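Local coordinates for protein glycosyl hydrolase BlGH5_18 (Bifidobacterium longum subsp. infantis, PDB 7LQX) that probably hydrolyses glycosidic bonds in N-glycans, as a subfamily 18 member of glycoside hydrolase family 5 from a gut bacterium, at residues Arg25-Asn29 with Phe347-Ala351; Tyr30-His34 with Ser47-Met52; Arg54-Leu58 with Phe334-Ile340; Val272-Gly278 with Leu306-Trp312. All blocks are in the same frame, centred on the assembly; numbering follows the deposited sequence. Where two conformers were deposited one is given.

In the fold
All four contacts belong to one (β/α)8 barrel, the fold of family 5 glycoside hydrolases. Interaction 4 joins its last two strands; interaction 1 sets helix 342-354 against the first strand. Their centres lie about 9 Å apart, and strands 25-29 and 306-312 are zipped together, Arg25 O lying 2.8 Å from Val309 N and Asn29 N 2.9 Å from Trp311 O. Interactions 2 and 3, centres also about 9 Å apart, share helix 45-57, and Tyr30 CD1 of the preceding loop meets Ile55 CD1 at 3.9 Å. Interaction 4 holds the probable active-site end, with Glu276 and a bound 1,2-ethanediol; interaction 2, centred about 20 Å away, reaches it where Thr31 touches Trp312.

Interaction 1 (Arg25-Asn29 with Phe347-Ala351)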
loop_
_atom_site.group_PDB
_atom_site.type_symbol
_atom_site.label_atom_id
_atom_site.label_comp_id
_atom_site.label_asym_id
_atom_site.label_seq_id
_atom_site.Cartn_x
_atom_site.Cartn_y
_atom_site.Cartn_z
ATOM N N ARG A 25 6.449 22.637 -26.455
ATOM C CA ARG A 25 6.781 22.645 -25.041
ATOM C C ARG A 25 7.887 21.639 -24.743
ATOM O O ARG A 25 7.924 20.543 -25.311
ATOM C CB ARG A 25 5.535 22.295 -24.225
ATOM C CG ARG A 25 4.256 23.046 -24.606
ATOM C CD ARG A 25 4.295 24.522 -24.234
ATOM N NE ARG A 25 4.725 24.726 -22.855
ATOM C CZ ARG A 25 3.916 24.800 -21.800
ATOM N NH1 ARG A 25 2.596 24.697 -21.937
ATOM N NH2 ARG A 25 4.447 24.985 -20.600
ATOM N N PHE A 26 8.795 22.023 -23.846
ATOM C CA PHE A 26 9.870 21.147 -23.382
ATOM C C PHE A 26 9.881 21.128 -21.861
ATOM O O PHE A 26 9.888 22.186 -21.224
ATOM C CB PHE A 26 11.235 21.564 -23.954
ATOM C CG PHE A 26 11.431 21.117 -25.369
ATOM C CD1 PHE A 26 10.913 21.848 -26.432
ATOM C CD2 PHE A 26 12.085 19.929 -25.637
ATOM C CE1 PHE A 26 11.079 21.409 -27.733
ATOM C CE2 PHE A 26 12.250 19.488 -26.930
ATOM C CZ PHE A 26 11.736 20.218 -27.980
ATOM N N GLY A 27 9.844 19.933 -21.285
ATOM C CA GLY A 27 9.808 19.817 -19.844
ATOM C C GLY A 27 10.309 18.466 -19.383
ATOM O O GLY A 27 10.860 17.686 -20.161
ATOM N N VAL A 28 10.122 18.199 -18.088
ATOM C CA VAL A 28 10.592 16.959 -17.484
ATOM C C VAL A 28 9.525 16.360 -16.583
ATOM O O VAL A 28 8.719 17.064 -15.966
ATOM C CB VAL A 28 11.910 17.120 -16.687
ATOM C CG1 VAL A 28 13.042 17.524 -17.603
ATOM C CG2 VAL A 28 11.743 18.121 -15.560
ATOM N N ASN A 29 9.534 15.035 -16.523
ATOM C CA ASN A 29 8.862 14.286 -15.474
ATOM C C ASN A 29 9.715 14.413 -14.226
ATOM O O ASN A 29 10.867 13.975 -14.214
ATOM C CB ASN A 29 8.740 12.835 -15.915
ATOM C CG ASN A 29 7.717 12.669 -17.024
ATOM O OD1 ASN A 29 6.519 12.671 -16.762
ATOM N ND2 ASN A 29 8.187 12.549 -18.267
ATOM N N PHE A 347 19.309 17.427 -24.104
ATOM C CA PHE A 347 17.901 17.812 -24.074
ATOM C C PHE A 347 17.751 19.324 -24.051
ATOM O O PHE A 347 16.879 19.870 -24.736
ATOM C CB PHE A 347 17.207 17.167 -22.880
ATOM C CG PHE A 347 15.703 17.249 -22.924
ATOM C CD1 PHE A 347 14.997 16.753 -24.011
ATOM C CD2 PHE A 347 14.994 17.791 -21.870
ATOM C CE1 PHE A 347 13.611 16.808 -24.049
ATOM C CE2 PHE A 347 13.609 17.844 -21.908
ATOM C CZ PHE A 347 12.924 17.353 -22.997
ATOM N N ALA A 348 18.617 20.018 -23.305
ATOM C CA ALA A 348 18.607 21.475 -23.316
ATOM C C ALA A 348 18.840 22.005 -24.724
ATOM O O ALA A 348 18.188 22.967 -25.151
ATOM C CB ALA A 348 19.672 22.013 -22.361
ATOM N N GLU A 349 19.775 21.394 -25.457
ATOM C CA GLU A 349 20.047 21.823 -26.825
ATOM C C GLU A 349 18.830 21.616 -27.710
ATOM O O GLU A 349 18.518 22.449 -28.565
ATOM C CB GLU A 349 21.237 21.046 -27.388
ATOM C CG GLU A 349 22.573 21.416 -26.766
ATOM C CD GLU A 349 23.629 20.324 -26.912
ATOM O OE1 GLU A 349 24.655 20.386 -26.197
ATOM O OE2 GLU A 349 23.439 19.400 -27.733
HETATM N N MSE A 350 18.124 20.516 -27.514
HETATM C CA MSE A 350 16.959 20.235 -28.339
HETATM C C MSE A 350 15.835 21.217 -28.036
HETATM O O MSE A 350 15.146 21.678 -28.947
HETATM C CB MSE A 350 16.502 18.797 -28.135
HETATM C CG MSE A 350 17.505 17.759 -28.625
HETATM SE SE MSE A 350 18.047 17.951 -30.475
HETATM C CE MSE A 350 19.495 19.226 -30.302
ATOM N N ALA A 351 15.638 21.549 -26.763
ATOM C CA ALA A 351 14.622 22.533 -26.421
ATOM C C ALA A 351 14.933 23.873 -27.072
ATOM O O ALA A 351 14.040 24.538 -27.611
ATOM C CB ALA A 351 14.539 22.681 -24.906
#
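Phe26 and Ala351, with CA atoms 5.8 Å apart, mark where strand 25-29 and helix 347-351 come nearest, the axes approaching to 9.2 Å and running nearly antiparallel at 154°. The Phe26 ring lies flat against the helix. Ala351 CA sits almost straight above the middle of one ring face, 3.6 Å from the centroid, in a CH-pi contact, while Ala351 CB drops onto the root of the ring, 3.5 Å from Phe26 CG. At the far end Phe26 CZ reaches the backbone of Met350, 3.8 Å from its O. This is the strand-to-helix packing of a (β/α)8 barrel: the first strand is backed by helix 342-354, which follows the eighth, so the contact lies where the barrel closes. Phe347, one helical turn before Ala351, has CG anti to the backbone N (chi1 -167°), which carries its ring off the helix toward the strand. There Phe347 CZ comes 3.8 Å from Phe26 CD2 at the rim of the Phe26 ring, the two planes inclined at 59°. The edge of Phe347 also faces the strand backbone, with CE2 3.3 Å from Gly27 O. Beyond it, Phe347 packs on Trp311 and on Cys293 and Ile297 of helix 289-300.

Interaction 2 (Tyr30-His34 with Ser47-Met52)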
loop_
_atom_site.group_PDB
_atom_site.type_symbol
_atom_site.label_atom_id
_atom_site.label_comp_id
_atom_site.label_asym_id
_atom_site.label_seq_id
_atom_site.Cartn_x
_atom_site.Cartn_y
_atom_site.Cartn_z
ATOM N N TYR A 30 9.164 15.044 -13.196
ATOM C CA TYR A 30 9.941 15.444 -12.026
ATOM C C TYR A 30 10.000 14.302 -11.025
ATOM O O TYR A 30 8.980 13.925 -10.441
ATOM C CB TYR A 30 9.353 16.714 -11.409
ATOM C CG TYR A 30 10.013 17.119 -10.117
ATOM C CD1 TYR A 30 11.384 17.113 -9.996
ATOM C CD2 TYR A 30 9.258 17.516 -9.021
ATOM C CE1 TYR A 30 12.005 17.472 -8.798
ATOM C CE2 TYR A 30 9.861 17.892 -7.838
ATOM C CZ TYR A 30 11.230 17.869 -7.727
ATOM O OH TYR A 30 11.801 18.229 -6.521
ATOM N N THR A 31 11.198 13.752 -10.853
ATOM C CA THR A 31 11.486 12.776 -9.821
ATOM C C THR A 31 12.267 13.480 -8.716
ATOM O O THR A 31 13.444 13.808 -8.921
ATOM C CB THR A 31 12.295 11.621 -10.413
ATOM O OG1 THR A 31 13.329 12.126 -11.269
ATOM C CG2 THR A 31 11.408 10.701 -11.232
ATOM N N PRO A 32 11.664 13.769 -7.564
ATOM C CA PRO A 32 12.373 14.549 -6.541
ATOM C C PRO A 32 13.714 13.932 -6.176
ATOM O O PRO A 32 13.833 12.722 -5.974
ATOM C CB PRO A 32 11.397 14.549 -5.355
ATOM C CG PRO A 32 10.042 14.411 -5.994
ATOM C CD PRO A 32 10.255 13.516 -7.197
ATOM N N SER A 33 14.740 14.781 -6.113
ATOM C CA SER A 33 16.076 14.294 -5.808
ATOM C C SER A 33 16.168 13.769 -4.384
ATOM O O SER A 33 16.938 12.840 -4.122
ATOM C CB SER A 33 17.099 15.408 -6.014
ATOM O OG SER A 33 16.914 16.449 -5.072
ATOM N N HIS A 34 15.400 14.335 -3.464
ATOM C CA HIS A 34 15.429 13.951 -2.053
ATOM C C HIS A 34 14.251 13.026 -1.775
ATOM O O HIS A 34 13.182 13.465 -1.339
ATOM C CB HIS A 34 15.435 15.197 -1.177
ATOM C CG HIS A 34 16.740 15.934 -1.193
ATOM N ND1 HIS A 34 17.342 16.368 -2.356
ATOM C CD2 HIS A 34 17.558 16.312 -0.184
ATOM C CE1 HIS A 34 18.475 16.979 -2.062
ATOM N NE2 HIS A 34 18.633 16.953 -0.751
ATOM N N SER A 47 14.851 21.551 -1.046
ATOM C CA SER A 47 15.371 20.682 -2.096
ATOM C C SER A 47 14.526 20.767 -3.360
ATOM O O SER A 47 15.064 20.618 -4.461
ATOM C CB SER A 47 15.497 19.236 -1.607
ATOM O OG SER A 47 14.254 18.558 -1.573
ATOM N N VAL A 48 13.215 21.004 -3.230
ATOM C CA VAL A 48 12.367 21.164 -4.410
ATOM C C VAL A 48 12.684 22.472 -5.116
ATOM O O VAL A 48 12.751 22.529 -6.352
ATOM C CB VAL A 48 10.881 21.082 -4.028
ATOM C CG1 VAL A 48 10.015 21.320 -5.263
ATOM C CG2 VAL A 48 10.570 19.746 -3.412
ATOM N N LYS A 49 12.862 23.551 -4.352
ATOM C CA LYS A 49 13.260 24.819 -4.950
ATOM C C LYS A 49 14.544 24.652 -5.753
ATOM O O LYS A 49 14.655 25.142 -6.882
ATOM C CB LYS A 49 13.436 25.885 -3.870
ATOM C CG LYS A 49 13.748 27.265 -4.432
ATOM C CD LYS A 49 13.815 28.314 -3.335
ATOM C CE LYS A 49 14.189 29.678 -3.897
ATOM N NZ LYS A 49 14.343 30.696 -2.822
ATOM N N GLU A 50 15.531 23.954 -5.181
ATOM C CA GLU A 50 16.794 23.761 -5.882
ATOM C C GLU A 50 16.615 22.869 -7.104
ATOM O O GLU A 50 17.158 23.167 -8.176
ATOM C CB GLU A 50 17.842 23.182 -4.937
ATOM C CG GLU A 50 19.202 23.028 -5.586
ATOM C CD GLU A 50 19.815 24.348 -6.020
ATOM O OE1 GLU A 50 19.289 25.428 -5.660
ATOM O OE2 GLU A 50 20.837 24.305 -6.734
ATOM N N ASP A 51 15.876 21.762 -6.959
ATOM C CA ASP A 51 15.593 20.897 -8.100
ATOM C C ASP A 51 14.960 21.705 -9.229
ATOM O O ASP A 51 15.342 21.584 -10.399
ATOM C CB ASP A 51 14.612 19.784 -7.709
ATOM C CG ASP A 51 15.233 18.674 -6.880
ATOM O OD1 ASP A 51 16.462 18.656 -6.664
ATOM O OD2 ASP A 51 14.438 17.808 -6.448
HETATM N N MSE A 52 13.970 22.523 -8.891
HETATM C CA MSE A 52 13.242 23.285 -9.893
HETATM C C MSE A 52 14.094 24.369 -10.531
HETATM O O MSE A 52 13.968 24.643 -11.725
HETATM C CB MSE A 52 12.003 23.929 -9.273
HETATM C CG MSE A 52 10.968 22.945 -8.823
HETATM SE SE MSE A 52 10.065 22.031 -10.251
HETATM C CE MSE A 52 8.761 21.062 -9.163
HETATM O O HOH W 1 13.839 16.858 -3.742
#
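Tyr30 and Ser33 lie in the loop leading from the first barrel strand into helix 45-57, and Asp51 of that helix ties the loop down. Its OD2 takes the Tyr30 OH on the anti lone pair at 2.7 Å and, somewhat out of the carboxylate plane, the Ser33 N on the syn side at 3.1 Å, the N-H nearly straight at 174°. OD1 accepts Ser33 OG at 2.8 Å through its syn lone pair. Ser33 OG receives His34 ND1 in the plane of the imidazole, whose face rests on Ser47 CB, 3.5 Å from the ring centroid. A water bridges His34 N, Asp51 OD2 and Ser47 OG, which also bonds Asp44 O. A leucine in place of Asp51 would probably leave the buried Tyr30 hydroxyl and Ser33 N without their acceptor. Met52, a selenomethionine, touches Tyr30 CD2 with CE at 3.6 Å, while SE stands over the face, 4.8 Å from the centroid, a Met-aromatic contact; both side chains pack against Met90 of helix 81-96 and strand 62-65.

Interaction 3 (Arg54-Leu58 with Phe334-Ile340); sequences RIRNL and FDEHGNI
Arg54 and Gly338 join helix 45-57 to the loop between the eighth barrel strand and helix 342-354, a loop shaped by a type I β turn from Asp335 to Gly338. An Asx turn reinforces it: Asp335 OD1 accepts His337 N and Asn339 N from opposite faces of its carboxylate, the former at 2.9 Å.

The polar link runs through Arg54. Its chain is extended from CG to NE, carrying the guanidinium across to the turn, where NH2 gives a bond of 2.8 Å to Gly338 O; the oxygen lies in the guanidinium plane, whereas the donor stands above the carbonyl plane. NH2 also donates at 2.7 Å to a water that passes hydrogen bonds on to His337 O and Asn339 OD1. On the helix side Arg54 NE forms a salt bridge with Glu50. With a methionine in its place, the Gly338 carbonyl and the water would probably lose their donor, and Glu50 a charged mate.

The apolar part centres on Phe334, which meets Leu58 coming from the opposite direction, Leu58 CD1 lying 3.6 Å from Phe334 CE2. Arg54 CB rests 3.9 Å from Phe334 CZ, and Ile55 CG1 adds a looser touch. Ile340 slides past Leu58, bringing CD1 to 3.3 Å from Leu58 CD2, tighter than usual for two methyls.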
loop_
_atom_site.group_PDB
_atom_site.type_symbol
_atom_site.label_atom_id
_atom_site.label_comp_id
_atom_site.label_asym_id
_atom_site.label_seq_id
_atom_site.Cartn_x
_atom_site.Cartn_y
_atom_site.Cartn_z
ATOM N N ARG A 54 17.320 24.178 -11.038
ATOM C CA ARG A 54 18.219 23.526 -11.987
ATOM C C ARG A 54 17.476 23.050 -13.230
ATOM O O ARG A 54 18.002 23.139 -14.345
ATOM C CB ARG A 54 18.945 22.384 -11.280
ATOM C CG ARG A 54 19.838 22.912 -10.161
ATOM C CD ARG A 54 20.791 21.880 -9.597
ATOM N NE ARG A 54 21.426 22.379 -8.378
ATOM C CZ ARG A 54 22.425 21.771 -7.747
ATOM N NH1 ARG A 54 22.931 22.300 -6.641
ATOM N NH2 ARG A 54 22.924 20.639 -8.224
ATOM N N ILE A 55 16.253 22.548 -13.060
ATOM C CA ILE A 55 15.430 22.161 -14.204
ATOM C C ILE A 55 15.142 23.372 -15.082
ATOM O O ILE A 55 15.290 23.320 -16.309
ATOM C CB ILE A 55 14.136 21.489 -13.709
ATOM C CG1 ILE A 55 14.459 20.129 -13.088
ATOM C CG2 ILE A 55 13.132 21.363 -14.853
ATOM C CD1 ILE A 55 13.341 19.580 -12.234
ATOM N N ARG A 56 14.738 24.487 -14.467
ATOM C CA ARG A 56 14.468 25.689 -15.249
ATOM C C ARG A 56 15.706 26.118 -16.025
ATOM O O ARG A 56 15.605 26.591 -17.164
ATOM C CB ARG A 56 14.009 26.823 -14.328
ATOM C CG ARG A 56 13.880 28.192 -15.006
ATOM C CD ARG A 56 12.833 28.212 -16.117
ATOM N NE ARG A 56 12.780 29.512 -16.792
ATOM C CZ ARG A 56 13.582 29.877 -17.794
ATOM N NH1 ARG A 56 14.508 29.046 -18.255
ATOM N NH2 ARG A 56 13.461 31.081 -18.344
ATOM N N ASN A 57 16.885 25.971 -15.419
ATOM C CA ASN A 57 18.118 26.423 -16.052
ATOM C C ASN A 57 18.506 25.583 -17.262
ATOM O O ASN A 57 19.339 26.025 -18.058
ATOM C CB ASN A 57 19.241 26.477 -15.021
ATOM C CG ASN A 57 19.116 27.678 -14.106
ATOM O OD1 ASN A 57 18.327 28.588 -14.366
ATOM N ND2 ASN A 57 19.890 27.692 -13.034
ATOM N N LEU A 58 17.916 24.398 -17.431
ATOM C CA LEU A 58 18.031 23.655 -18.677
ATOM C C LEU A 58 17.211 24.260 -19.805
ATOM O O LEU A 58 17.279 23.760 -20.938
ATOM C CB LEU A 58 17.533 22.224 -18.491
ATOM C CG LEU A 58 18.346 21.275 -17.624
ATOM C CD1 LEU A 58 17.645 19.917 -17.627
ATOM C CD2 LEU A 58 19.775 21.168 -18.123
ATOM N N PHE A 334 19.769 14.726 -14.606
ATOM C CA PHE A 334 20.704 15.050 -13.541
ATOM C C PHE A 334 20.990 13.769 -12.774
ATOM O O PHE A 334 20.119 12.901 -12.650
ATOM C CB PHE A 334 20.096 16.052 -12.553
ATOM C CG PHE A 334 19.792 17.383 -13.151
ATOM C CD1 PHE A 334 20.755 18.375 -13.191
ATOM C CD2 PHE A 334 18.548 17.650 -13.684
ATOM C CE1 PHE A 334 20.477 19.609 -13.746
ATOM C CE2 PHE A 334 18.267 18.885 -14.248
ATOM C CZ PHE A 334 19.231 19.863 -14.278
ATOM N N ASP A 335 22.211 13.645 -12.262
ATOM C CA ASP A 335 22.573 12.474 -11.475
ATOM C C ASP A 335 22.004 12.597 -10.061
ATOM O O ASP A 335 21.353 13.582 -9.703
ATOM C CB ASP A 335 24.077 12.208 -11.551
ATOM C CG ASP A 335 24.912 13.281 -10.899
ATOM O OD1 ASP A 335 24.445 13.950 -9.949
ATOM O OD2 ASP A 335 26.072 13.443 -11.344
ATOM N N GLU A 336 22.248 11.570 -9.246
ATOM C CA GLU A 336 21.665 11.504 -7.909
ATOM C C GLU A 336 22.284 12.500 -6.943
ATOM O O GLU A 336 21.840 12.577 -5.790
ATOM C CB GLU A 336 21.773 10.089 -7.333
ATOM C CG GLU A 336 23.194 9.661 -6.948
ATOM C CD GLU A 336 23.223 8.361 -6.170
ATOM O OE1 GLU A 336 22.226 8.061 -5.485
ATOM O OE2 GLU A 336 24.242 7.638 -6.224
ATOM N N HIS A 337 23.304 13.247 -7.359
ATOM C CA HIS A 337 23.839 14.344 -6.567
ATOM C C HIS A 337 23.465 15.702 -7.142
ATOM O O HIS A 337 23.959 16.727 -6.665
ATOM C CB HIS A 337 25.346 14.176 -6.410
ATOM C CG HIS A 337 25.726 12.899 -5.728
ATOM N ND1 HIS A 337 25.579 12.707 -4.372
ATOM C CD2 HIS A 337 26.224 11.739 -6.219
ATOM C CE1 HIS A 337 25.985 11.492 -4.054
ATOM N NE2 HIS A 337 26.378 10.882 -5.158
ATOM N N GLY A 338 22.587 15.730 -8.142
ATOM C CA GLY A 338 22.039 16.960 -8.658
ATOM C C GLY A 338 22.791 17.582 -9.808
ATOM O O GLY A 338 22.444 18.694 -10.221
ATOM N N ASN A 339 23.791 16.906 -10.352
ATOM C CA ASN A 339 24.642 17.490 -11.377
ATOM C C ASN A 339 24.245 17.032 -12.765
ATOM O O ASN A 339 23.884 15.871 -12.975
ATOM C CB ASN A 339 26.087 17.127 -11.081
ATOM C CG ASN A 339 26.529 17.675 -9.757
ATOM O OD1 ASN A 339 26.288 18.846 -9.462
ATOM N ND2 ASN A 339 27.123 16.835 -8.923
ATOM N N ILE A 340 24.294 17.968 -13.713
ATOM C CA ILE A 340 23.801 17.699 -15.054
ATOM C C ILE A 340 24.614 16.591 -15.710
ATOM O O ILE A 340 25.843 16.514 -15.569
ATOM C CB ILE A 340 23.838 19.002 -15.872
ATOM C CG1 ILE A 340 23.042 18.849 -17.165
ATOM C CG2 ILE A 340 25.271 19.418 -16.183
ATOM C CD1 ILE A 340 22.956 20.131 -17.987
HETATM O O HOH W 2 25.003 19.614 -6.782
#

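Interaction 4 (Val272-Gly278 with Leu306-Trp312); sequences VWLQEVG and LWGVTWW. With EDO (1,2-ethanediol), chain D.
Val272-Gly278 and Leu306-Trp312 pair as neighbouring parallel strands, the seventh and eighth of the barrel. Trp307 N binds Val272 O at 2.8 Å, Leu274 N binds Gly308 O at 3.0 Å, and Thr310 N meets Leu274 O at 2.9 Å; Trp312 N reaches Val277 O, while Val277 N to Thr310 O is weak. In Trp273 CG lies anti to the backbone N (chi1 -176°), raising the indole from the sheet into the barrel interior, where NE1 points at Thr310 OG1, 2.7 Å away in the ring plane. Trp307 presents its edge to one face of this indole, CZ3 3.6 Å from Trp273 CD2 with planes at 64°, and Gln275 CG covers the opposite face. The two strands flank helix 289-300 in a β-α-β crossover, and Val277, Leu306 and Trp311 pack against it. Val277 O sits over the Trp311 ring, 3.1 Å from CD2. Glu276, near the end of the seventh strand, is probably the catalytic nucleophile, consistent with its place in family 5. Its OE2 accepts O1 of a 1,2-ethanediol at 2.6 Å and pairs with Arg64, while OE1 bonds Trp234. The diol lies over one face of Trp312, with C2 3.4 Å from Trp312 CH2.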
loop_
_atom_site.group_PDB
_atom_site.type_symbol
_atom_site.label_atom_id
_atom_site.label_comp_id
_atom_site.label_asym_id
_atom_site.label_seq_id
_atom_site.Cartn_x
_atom_site.Cartn_y
_atom_site.Cartn_z
ATOM N N VAL A 272 -0.551 16.188 -29.859
ATOM C CA VAL A 272 0.091 14.980 -29.359
ATOM C C VAL A 272 1.170 15.402 -28.368
ATOM O O VAL A 272 2.115 16.106 -28.732
ATOM C CB VAL A 272 0.712 14.160 -30.499
ATOM C CG1 VAL A 272 1.422 12.947 -29.929
ATOM C CG2 VAL A 272 -0.349 13.734 -31.491
ATOM N N TRP A 273 1.052 14.953 -27.123
ATOM C CA TRP A 273 2.051 15.222 -26.094
ATOM C C TRP A 273 2.894 13.963 -25.915
ATOM O O TRP A 273 2.386 12.933 -25.471
ATOM C CB TRP A 273 1.351 15.604 -24.789
ATOM C CG TRP A 273 2.292 15.991 -23.688
ATOM C CD1 TRP A 273 3.635 16.165 -23.788
ATOM C CD2 TRP A 273 1.953 16.264 -22.322
ATOM N NE1 TRP A 273 4.167 16.513 -22.569
ATOM C CE2 TRP A 273 3.150 16.597 -21.655
ATOM C CE3 TRP A 273 0.758 16.274 -21.603
ATOM C CZ2 TRP A 273 3.186 16.918 -20.301
ATOM C CZ3 TRP A 273 0.791 16.605 -20.268
ATOM C CH2 TRP A 273 1.999 16.919 -19.624
ATOM N N LEU A 274 4.165 14.044 -26.299
ATOM C CA LEU A 274 5.156 13.032 -25.937
ATOM C C LEU A 274 5.441 13.248 -24.455
ATOM O O LEU A 274 6.398 13.920 -24.059
ATOM C CB LEU A 274 6.392 13.203 -26.792
ATOM C CG LEU A 274 7.428 12.094 -26.699
ATOM C CD1 LEU A 274 6.835 10.714 -26.862
ATOM C CD2 LEU A 274 8.489 12.351 -27.769
ATOM N N GLN A 275 4.544 12.696 -23.630
ATOM C CA GLN A 275 4.520 12.969 -22.197
ATOM C C GLN A 275 5.590 12.199 -21.446
ATOM O O GLN A 275 5.981 12.624 -20.352
ATOM C CB GLN A 275 3.108 12.656 -21.681
ATOM C CG GLN A 275 2.863 13.028 -20.237
ATOM C CD GLN A 275 1.484 12.631 -19.741
ATOM O OE1 GLN A 275 0.689 13.479 -19.302
ATOM N NE2 GLN A 275 1.189 11.365 -19.804
ATOM N N GLU A 276 6.080 11.098 -22.013
ATOM C CA GLU A 276 7.296 10.476 -21.542
ATOM C C GLU A 276 8.129 10.004 -22.715
ATOM O O GLU A 276 7.612 9.361 -23.631
ATOM C CB GLU A 276 7.051 9.219 -20.695
ATOM C CG GLU A 276 6.345 9.466 -19.408
ATOM C CD GLU A 276 6.094 8.212 -18.617
ATOM O OE1 GLU A 276 6.559 7.114 -19.009
ATOM O OE2 GLU A 276 5.377 8.341 -17.603
ATOM N N VAL A 277 9.417 10.294 -22.658
ATOM C CA VAL A 277 10.406 9.637 -23.501
ATOM C C VAL A 277 11.686 9.592 -22.690
ATOM O O VAL A 277 12.091 10.602 -22.106
ATOM C CB VAL A 277 10.586 10.362 -24.848
ATOM C CG1 VAL A 277 10.843 11.826 -24.614
ATOM C CG2 VAL A 277 11.706 9.716 -25.655
ATOM N N GLY A 278 12.298 8.418 -22.607
ATOM C CA GLY A 278 13.546 8.240 -21.894
ATOM C C GLY A 278 14.503 7.381 -22.692
ATOM O O GLY A 278 14.159 6.861 -23.752
ATOM N N LEU A 306 2.892 17.461 -32.993
ATOM C CA LEU A 306 3.651 17.328 -31.755
ATOM C C LEU A 306 3.589 18.630 -30.960
ATOM O O LEU A 306 4.081 19.670 -31.403
ATOM C CB LEU A 306 5.098 16.946 -32.047
ATOM C CG LEU A 306 5.914 16.650 -30.779
ATOM C CD1 LEU A 306 5.360 15.465 -29.999
ATOM C CD2 LEU A 306 7.381 16.419 -31.113
ATOM N N TRP A 307 3.028 18.552 -29.757
ATOM C CA TRP A 307 2.793 19.710 -28.906
ATOM C C TRP A 307 3.914 19.925 -27.909
ATOM O O TRP A 307 4.179 21.066 -27.517
ATOM C CB TRP A 307 1.477 19.472 -28.156
ATOM C CG TRP A 307 1.127 20.431 -27.069
ATOM C CD1 TRP A 307 0.361 21.550 -27.183
ATOM C CD2 TRP A 307 1.465 20.318 -25.683
ATOM N NE1 TRP A 307 0.228 22.161 -25.961
ATOM C CE2 TRP A 307 0.895 21.424 -25.023
ATOM C CE3 TRP A 307 2.202 19.399 -24.939
ATOM C CZ2 TRP A 307 1.040 21.632 -23.658
ATOM C CZ3 TRP A 307 2.343 19.612 -23.585
ATOM C CH2 TRP A 307 1.767 20.714 -22.958
ATOM N N GLY A 308 4.557 18.860 -27.471
ATOM C CA GLY A 308 5.582 18.986 -26.451
ATOM C C GLY A 308 6.269 17.666 -26.203
ATOM O O GLY A 308 5.758 16.601 -26.558
ATOM N N VAL A 309 7.448 17.759 -25.582
ATOM C CA VAL A 309 8.275 16.614 -25.225
ATOM C C VAL A 309 8.636 16.762 -23.757
ATOM O O VAL A 309 9.145 17.809 -23.345
ATOM C CB VAL A 309 9.563 16.551 -26.071
ATOM C CG1 VAL A 309 10.419 15.364 -25.629
ATOM C CG2 VAL A 309 9.230 16.494 -27.554
ATOM N N THR A 310 8.385 15.718 -22.978
ATOM C CA THR A 310 8.647 15.717 -21.540
ATOM C C THR A 310 9.524 14.519 -21.221
ATOM O O THR A 310 9.078 13.373 -21.298
ATOM C CB THR A 310 7.326 15.706 -20.773
ATOM O OG1 THR A 310 6.501 16.770 -21.281
ATOM C CG2 THR A 310 7.543 15.885 -19.288
ATOM N N TRP A 311 10.784 14.793 -20.899
ATOM C CA TRP A 311 11.755 13.720 -20.735
ATOM C C TRP A 311 11.481 12.956 -19.439
ATOM O O TRP A 311 11.118 13.546 -18.420
ATOM C CB TRP A 311 13.208 14.273 -20.767
ATOM C CG TRP A 311 14.119 13.162 -21.180
ATOM C CD1 TRP A 311 14.866 12.349 -20.370
ATOM C CD2 TRP A 311 14.311 12.682 -22.512
ATOM N NE1 TRP A 311 15.517 11.404 -21.126
ATOM C CE2 TRP A 311 15.189 11.586 -22.444
ATOM C CE3 TRP A 311 13.831 13.084 -23.764
ATOM C CZ2 TRP A 311 15.587 10.881 -23.572
ATOM C CZ3 TRP A 311 14.228 12.379 -24.879
ATOM C CH2 TRP A 311 15.093 11.288 -24.775
ATOM N N TRP A 312 11.612 11.628 -19.492
ATOM C CA TRP A 312 11.634 10.793 -18.291
ATOM C C TRP A 312 13.104 10.465 -18.019
ATOM O O TRP A 312 13.682 9.652 -18.740
ATOM C CB TRP A 312 10.826 9.491 -18.455
ATOM C CG TRP A 312 10.797 8.837 -17.122
ATOM C CD1 TRP A 312 11.795 8.104 -16.556
ATOM C CD2 TRP A 312 9.765 8.941 -16.137
ATOM N NE1 TRP A 312 11.452 7.746 -15.278
ATOM C CE2 TRP A 312 10.205 8.240 -14.999
ATOM C CE3 TRP A 312 8.505 9.551 -16.111
ATOM C CZ2 TRP A 312 9.431 8.135 -13.841
ATOM C CZ3 TRP A 312 7.738 9.448 -14.968
ATOM C CH2 TRP A 312 8.205 8.747 -13.845
HETATM C C1 EDO D . 6.907 5.957 -16.036
HETATM O O1 EDO D . 5.543 6.013 -16.459
HETATM C C2 EDO D . 6.929 5.659 -14.540
HETATM O O2 EDO D . 6.247 4.414 -14.316
#